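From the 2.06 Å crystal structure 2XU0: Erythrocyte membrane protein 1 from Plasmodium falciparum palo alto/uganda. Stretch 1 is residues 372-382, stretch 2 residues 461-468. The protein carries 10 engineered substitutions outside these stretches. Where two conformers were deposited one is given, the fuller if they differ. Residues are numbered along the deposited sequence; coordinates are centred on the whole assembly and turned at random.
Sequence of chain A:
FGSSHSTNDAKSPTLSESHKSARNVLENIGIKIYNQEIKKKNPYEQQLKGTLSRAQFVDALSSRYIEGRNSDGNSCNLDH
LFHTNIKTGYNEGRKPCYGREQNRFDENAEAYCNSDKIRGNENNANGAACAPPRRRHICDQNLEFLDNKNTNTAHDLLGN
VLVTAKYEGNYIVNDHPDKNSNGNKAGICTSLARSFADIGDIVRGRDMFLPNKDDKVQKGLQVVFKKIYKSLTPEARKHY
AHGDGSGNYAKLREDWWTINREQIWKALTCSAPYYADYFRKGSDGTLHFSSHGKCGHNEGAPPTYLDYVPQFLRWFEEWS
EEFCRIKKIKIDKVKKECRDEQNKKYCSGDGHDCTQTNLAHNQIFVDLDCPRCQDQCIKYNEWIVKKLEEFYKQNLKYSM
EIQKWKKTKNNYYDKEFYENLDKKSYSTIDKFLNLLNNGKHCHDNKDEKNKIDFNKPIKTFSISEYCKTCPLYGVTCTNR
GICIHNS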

ATOM      1  N   ARG A 372      25.326 -12.452  19.837  1.00 43.98           N
ATOM      2  CA  ARG A 372      24.234 -12.621  18.863  1.00 44.14           C
ATOM      3  C   ARG A 372      23.129 -11.539  19.026  1.00 48.08           C
ATOM      4  O   ARG A 372      22.465 -11.197  18.042  1.00 46.62           O
ATOM      5  CB  ARG A 372      23.588 -14.011  18.959  1.00 44.56           C
ATOM      6  CG  ARG A 372      24.523 -15.176  18.666  1.00 55.61           C
ATOM      7  CD  ARG A 372      23.768 -16.447  18.298  1.00 60.54           C
ATOM      8  NE  ARG A 372      22.906 -16.952  19.376  1.00 66.53           N
ATOM      9  CZ  ARG A 372      23.309 -17.755  20.357  1.00 77.37           C
ATOM     10  NH1 ARG A 372      24.578 -18.137  20.435  1.00 67.87           N
ATOM     11  NH2 ARG A 372      22.447 -18.174  21.273  1.00 60.76           N
ATOM     12  N   CYS A 373      22.914 -11.034  20.274  1.00 44.38           N
ATOM     13  CA  CYS A 373      21.980  -9.938  20.550  1.00 43.03           C
ATOM     14  C   CYS A 373      22.535  -8.701  19.870  1.00 46.56           C
ATOM     15  O   CYS A 373      21.797  -8.038  19.153  1.00 45.65           O
ATOM     16  CB  CYS A 373      21.780  -9.699  22.044  1.00 41.98           C
ATOM     17  SG  CYS A 373      20.747  -8.253  22.428  1.00 44.90           S
ATOM     18  N   GLN A 374      23.850  -8.434  20.046  1.00 43.83           N
ATOM     19  CA  GLN A 374      24.564  -7.332  19.397  1.00 43.71           C
ATOM     20  C   GLN A 374      24.352  -7.359  17.864  1.00 47.12           C
ATOM     21  O   GLN A 374      23.938  -6.349  17.304  1.00 46.93           O
ATOM     22  CB  GLN A 374      26.061  -7.343  19.768  1.00 44.65           C
ATOM     23  CG  GLN A 374      26.840  -6.146  19.227  1.00 53.30           C
ATOM     24  CD  GLN A 374      28.296  -6.150  19.615  1.00 65.59           C
ATOM     25  OE1 GLN A 374      28.817  -5.150  20.094  1.00 61.23           O
ATOM     26  NE2 GLN A 374      28.997  -7.260  19.392  1.00 54.09           N
ATOM     27  N   ASP A 375      24.555  -8.523  17.221  1.00 44.16           N
ATOM     28  CA  ASP A 375      24.387  -8.718  15.773  1.00 44.71           C
ATOM     29  C   ASP A 375      22.943  -8.470  15.286  1.00 48.34           C
ATOM     30  O   ASP A 375      22.755  -7.886  14.213  1.00 47.66           O
ATOM     31  CB  ASP A 375      24.865 -10.119  15.349  1.00 46.88           C
ATOM     32  CG  ASP A 375      26.275 -10.486  15.798  1.00 63.92           C
ATOM     33  OD1 ASP A 375      27.126  -9.566  15.919  1.00 65.32           O
ATOM     34  OD2 ASP A 375      26.526 -11.687  16.036  1.00 74.07           O
ATOM     35  N   GLN A 376      21.932  -8.923  16.063  1.00 44.01           N
ATOM     36  CA  GLN A 376      20.525  -8.737  15.725  1.00 44.07           C
ATOM     37  C   GLN A 376      20.120  -7.265  15.909  1.00 47.37           C
ATOM     38  O   GLN A 376      19.390  -6.715  15.085  1.00 47.88           O
ATOM     39  CB  GLN A 376      19.642  -9.681  16.555  1.00 45.91           C
ATOM     40  CG  GLN A 376      18.355 -10.123  15.850  1.00 61.26           C
ATOM     41  CD  GLN A 376      18.585 -10.728  14.482  1.00 79.01           C
ATOM     42  OE1 GLN A 376      18.297 -10.111  13.449  1.00 76.64           O
ATOM     43  NE2 GLN A 376      19.113 -11.940  14.447  1.00 66.76           N
ATOM     44  N   CYS A 377      20.648  -6.621  16.953  1.00 43.00           N
ATOM     45  CA  CYS A 377      20.401  -5.213  17.259  1.00 42.49           C
ATOM     46  C   CYS A 377      20.964  -4.290  16.184  1.00 44.95           C
ATOM     47  O   CYS A 377      20.249  -3.391  15.747  1.00 43.13           O
ATOM     48  CB  CYS A 377      20.910  -4.860  18.648  1.00 43.09           C
ATOM     49  SG  CYS A 377      19.946  -5.619  19.986  1.00 47.37           S
ATOM     50  N   ILE A 378      22.197  -4.584  15.693  1.00 41.14           N
ATOM     51  CA  ILE A 378      22.893  -3.860  14.619  1.00 41.08           C
ATOM     52  C   ILE A 378      22.038  -3.921  13.348  1.00 43.46           C
ATOM     53  O   ILE A 378      21.759  -2.875  12.766  1.00 42.19           O
ATOM     54  CB  ILE A 378      24.332  -4.421  14.385  1.00 45.27           C
ATOM     55  CG1 ILE A 378      25.304  -4.106  15.567  1.00 46.87           C
ATOM     56  CG2 ILE A 378      24.905  -4.036  13.003  1.00 45.65           C
ATOM     57  CD1 ILE A 378      26.102  -2.774  15.550  1.00 61.95           C
ATOM     58  N   LYS A 379      21.607  -5.139  12.952  1.00 39.52           N
ATOM     59  CA  LYS A 379      20.750  -5.399  11.805  1.00 40.49           C
ATOM     60  C   LYS A 379      19.371  -4.690  11.917  1.00 43.89           C
ATOM     61  O   LYS A 379      18.894  -4.102  10.931  1.00 42.67           O
ATOM     62  CB  LYS A 379      20.541  -6.909  11.635  1.00 45.02           C
ATOM     63  CG  LYS A 379      21.474  -7.570  10.627  1.00 64.81           C
ATOM     64  CD  LYS A 379      21.437  -9.101  10.745  1.00 76.43           C
ATOM     65  CE  LYS A 379      20.410  -9.752   9.844  1.00 93.18           C
ATOM     66  NZ  LYS A 379      20.298 -11.212  10.105  1.00104.07           N
ATOM     67  N   TYR A 380      18.738  -4.760  13.101  1.00 38.47           N
ATOM     68  CA  TYR A 380      17.449  -4.114  13.361  1.00 37.14           C
ATOM     69  C   TYR A 380      17.623  -2.592  13.267  1.00 39.36           C
ATOM     70  O   TYR A 380      16.795  -1.924  12.661  1.00 38.60           O
ATOM     71  CB  TYR A 380      16.896  -4.493  14.759  1.00 37.33           C
ATOM     72  CG  TYR A 380      15.590  -3.804  15.091  1.00 37.36           C
ATOM     73  CD1 TYR A 380      14.387  -4.240  14.537  1.00 38.46           C
ATOM     74  CD2 TYR A 380      15.561  -2.672  15.900  1.00 37.90           C
ATOM     75  CE1 TYR A 380      13.182  -3.583  14.803  1.00 36.70           C
ATOM     76  CE2 TYR A 380      14.361  -2.015  16.186  1.00 38.32           C
ATOM     77  CZ  TYR A 380      13.176  -2.466  15.621  1.00 42.53           C
ATOM     78  OH  TYR A 380      11.992  -1.826  15.897  1.00 43.87           O
ATOM     79  N   ASN A 381      18.687  -2.052  13.846  1.00 36.45           N
ATOM     80  CA  ASN A 381      18.913  -0.604  13.780  1.00 37.81           C
ATOM     81  C   ASN A 381      19.151  -0.120  12.342  1.00 42.68           C
ATOM     82  O   ASN A 381      18.740   0.996  12.044  1.00 42.18           O
ATOM     83  CB  ASN A 381      20.069  -0.158  14.677  1.00 41.74           C
ATOM     84  CG  ASN A 381      19.871  -0.402  16.148  1.00 62.03           C
ATOM     85  OD1 ASN A 381      18.755  -0.612  16.639  1.00 49.77           O
ATOM     86  ND2 ASN A 381      20.972  -0.395  16.885  1.00 54.15           N
ATOM     87  N   GLU A 382      19.781  -0.934  11.454  1.00 38.92           N
ATOM     88  CA  GLU A 382      19.989  -0.472  10.071  1.00 38.75           C
ATOM     89  C   GLU A 382      18.648  -0.339   9.330  1.00 41.92           C
ATOM     90  O   GLU A 382      18.425   0.668   8.637  1.00 40.76           O
ATOM     91  CB  GLU A 382      21.019  -1.284   9.262  1.00 39.86           C
ATOM     92  CG  GLU A 382      20.679  -2.697   8.826  0.50 51.82           C
ATOM     93  CD  GLU A 382      21.715  -3.313   7.900  0.50 66.47           C
ATOM     94  OE1 GLU A 382      21.697  -4.553   7.728  0.50 50.86           O
ATOM     95  OE2 GLU A 382      22.551  -2.556   7.351  0.50 52.51           O
TER
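Stretch 2 (461-468) FSISEYCK

Residues 461-468 pack as a short, mostly irregular segment along one side of residues 372-382, part of a longer helix. The helix is regular throughout, its backbone held by successive i to i+4 hydrogen bonds such as Cys377 N to Cys373 O (2.9 Å) and Asn381 N to Cys377 O (2.8 Å). The second segment leaves helical geometry at Phe461, runs extended through Ser462, Ile463 and Ser464, and then tightens into a single 3-10 turn at 465-467, where Cys467 N bonds to Ser464 O at 3.0 Å. Its chain direction is opposite to that of the helix: Ile463 lies nearest Asn381, with their CA atoms 6.1 Å apart, and Cys467 lies nearest Cys377, with CA to CA 5.9 Å. The contact is small, burying 300 Å² in all.

Cys467 and Cys377 cover the most surface and fix the two segments covalently. Each points its CA-to-CB bond toward the other segment, each adopts the m rotamer, and the disulfide closes with Cys377 SG 2.0 Å from Cys467 SG and a chi3 of -89°, close to the unstrained value for such a bond. Both cysteines are buried. One turn earlier on the helix, Cys373 also directs its CA-to-CB bond toward the segment, its SG lying 3.9 Å from Tyr466 O; this sulfur is bonded covalently elsewhere in the structure.

Tyr380 forms the next large part of the contact. Its side chain, in the t rotamer, lies beside the extended backbone, with CE2 3.8 Å from Ser464 N and 4.1 Å from Ser464 CB. Ser462 O approaches the edge of the ring, 4.0 Å from Tyr380 CE2. A water extends this arrangement, lying 2.8 Å from Tyr380 OH and donating a hydrogen bond to Ser462 O at 2.6 Å. Ser464 turns its OG to its own segment instead, accepting a bond from Tyr466 N (3.2 Å between Tyr466 N and Ser464 OG) that supports the start of the turn.

The CA-to-CB bond of Asn381 points sideways, but the end of its side chain comes nearer the segment, bringing OD1 to 3.4 Å from Ile463 CG2. A second water donates to Asn381 OD1 at 2.4 Å and accepts from Ser464 N at 2.8 Å, so the amide of Ser464, in the extended part of the loop, reaches the helix through solvent. No direct hydrogen bond joins the two segments; the disulfide, van der Waals packing and these two water bridges make up the contact.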

ATOM      1  N   PHE A 461      10.949   5.357  15.822  1.00 28.28           N
ATOM      2  CA  PHE A 461      12.075   4.808  15.098  1.00 28.29           C
ATOM      3  C   PHE A 461      13.299   4.723  16.022  1.00 37.72           C
ATOM      4  O   PHE A 461      14.386   5.143  15.662  1.00 40.40           O
ATOM      5  CB  PHE A 461      12.341   5.596  13.790  1.00 28.95           C
ATOM      6  CG  PHE A 461      11.158   5.713  12.857  1.00 29.20           C
ATOM      7  CD1 PHE A 461      10.946   4.774  11.854  1.00 32.18           C
ATOM      8  CD2 PHE A 461      10.250   6.764  12.985  1.00 30.27           C
ATOM      9  CE1 PHE A 461       9.877   4.910  10.963  1.00 32.05           C
ATOM     10  CE2 PHE A 461       9.187   6.906  12.090  1.00 32.40           C
ATOM     11  CZ  PHE A 461       9.000   5.976  11.093  1.00 30.68           C
ATOM     12  N   SER A 462      13.103   4.198  17.230  1.00 36.39           N
ATOM     13  CA  SER A 462      14.166   4.041  18.225  1.00 36.10           C
ATOM     14  C   SER A 462      14.747   2.636  18.151  1.00 40.27           C
ATOM     15  O   SER A 462      14.197   1.774  17.472  1.00 38.22           O
ATOM     16  CB  SER A 462      13.582   4.248  19.621  1.00 40.02           C
ATOM     17  OG  SER A 462      12.535   3.323  19.879  1.00 47.55           O
ATOM     18  N   ILE A 463      15.813   2.380  18.934  1.00 41.32           N
ATOM     19  CA  ILE A 463      16.403   1.051  19.096  1.00 42.25           C
ATOM     20  C   ILE A 463      15.358   0.222  19.862  1.00 46.16           C
ATOM     21  O   ILE A 463      14.527   0.799  20.590  1.00 45.36           O
ATOM     22  CB  ILE A 463      17.757   1.090  19.890  1.00 46.55           C
ATOM     23  CG1 ILE A 463      17.582   1.697  21.311  1.00 48.03           C
ATOM     24  CG2 ILE A 463      18.897   1.759  19.096  1.00 46.91           C
ATOM     25  CD1 ILE A 463      18.286   0.936  22.395  1.00 60.93           C
ATOM     26  N   SER A 464      15.372  -1.107  19.694  1.00 42.19           N
ATOM     27  CA  SER A 464      14.453  -1.984  20.431  1.00 42.34           C
ATOM     28  C   SER A 464      14.799  -1.906  21.924  1.00 46.62           C
ATOM     29  O   SER A 464      15.971  -1.741  22.270  1.00 45.77           O
ATOM     30  CB  SER A 464      14.624  -3.435  19.979  1.00 45.27           C
ATOM     31  OG  SER A 464      13.912  -4.302  20.851  1.00 50.58           O
ATOM     32  N   GLU A 465      13.794  -2.068  22.801  1.00 43.48           N
ATOM     33  CA  GLU A 465      14.001  -2.089  24.257  1.00 42.89           C
ATOM     34  C   GLU A 465      14.963  -3.223  24.668  1.00 43.78           C
ATOM     35  O   GLU A 465      15.686  -3.077  25.641  1.00 43.67           O
ATOM     36  CB  GLU A 465      12.663  -2.199  25.023  1.00 44.32           C
ATOM     37  CG  GLU A 465      11.933  -3.531  24.882  1.00 55.46           C
ATOM     38  CD  GLU A 465      10.836  -3.783  25.900  1.00 78.30           C
ATOM     39  OE1 GLU A 465      11.111  -3.703  27.120  1.00 79.27           O
ATOM     40  OE2 GLU A 465       9.704  -4.103  25.473  1.00 75.24           O
ATOM     41  N   TYR A 466      14.967  -4.332  23.910  1.00 40.15           N
ATOM     42  CA  TYR A 466      15.818  -5.509  24.131  1.00 40.26           C
ATOM     43  C   TYR A 466      17.291  -5.238  23.843  1.00 45.75           C
ATOM     44  O   TYR A 466      18.141  -6.027  24.237  1.00 46.42           O
ATOM     45  CB  TYR A 466      15.288  -6.717  23.329  1.00 40.41           C
ATOM     46  CG  TYR A 466      13.832  -6.995  23.624  1.00 42.96           C
ATOM     47  CD1 TYR A 466      13.412  -7.328  24.912  1.00 45.73           C
ATOM     48  CD2 TYR A 466      12.857  -6.833  22.643  1.00 43.46           C
ATOM     49  CE1 TYR A 466      12.061  -7.505  25.214  1.00 45.89           C
ATOM     50  CE2 TYR A 466      11.504  -7.023  22.927  1.00 44.50           C
ATOM     51  CZ  TYR A 466      11.110  -7.355  24.217  1.00 50.73           C
ATOM     52  OH  TYR A 466       9.784  -7.568  24.511  1.00 49.42           O
ATOM     53  N   CYS A 467      17.583  -4.108  23.190  1.00 43.62           N
ATOM     54  CA  CYS A 467      18.915  -3.657  22.770  1.00 44.00           C
ATOM     55  C   CYS A 467      19.519  -2.621  23.693  1.00 48.78           C
ATOM     56  O   CYS A 467      20.687  -2.262  23.501  1.00 47.58           O
ATOM     57  CB  CYS A 467      18.873  -3.152  21.328  1.00 43.75           C
ATOM     58  SG  CYS A 467      18.319  -4.396  20.147  1.00 47.85           S
ATOM     59  N   LYS A 468      18.744  -2.117  24.683  1.00 45.39           N
ATOM     60  CA  LYS A 468      19.264  -1.097  25.609  1.00 45.50           C
ATOM     61  C   LYS A 468      20.481  -1.629  26.370  1.00 47.45           C
ATOM     62  O   LYS A 468      20.665  -2.856  26.450  1.00 44.65           O
ATOM     63  CB  LYS A 468      18.184  -0.621  26.601  1.00 48.02           C
ATOM     64  CG  LYS A 468      17.090   0.217  25.955  1.00 58.77           C
ATOM     65  CD  LYS A 468      16.002   0.580  26.953  1.00 68.54           C
ATOM     66  CE  LYS A 468      15.088   1.670  26.446  1.00 84.65           C
ATOM     67  NZ  LYS A 468      14.135   1.182  25.409  1.00 95.90           N
TER
HETATM   68  O   HOH W   1      12.068   0.293  17.716  1.00 45.10           O
HETATM   69  O   HOH W   2      17.689  -1.878  18.385  1.00 42.42           O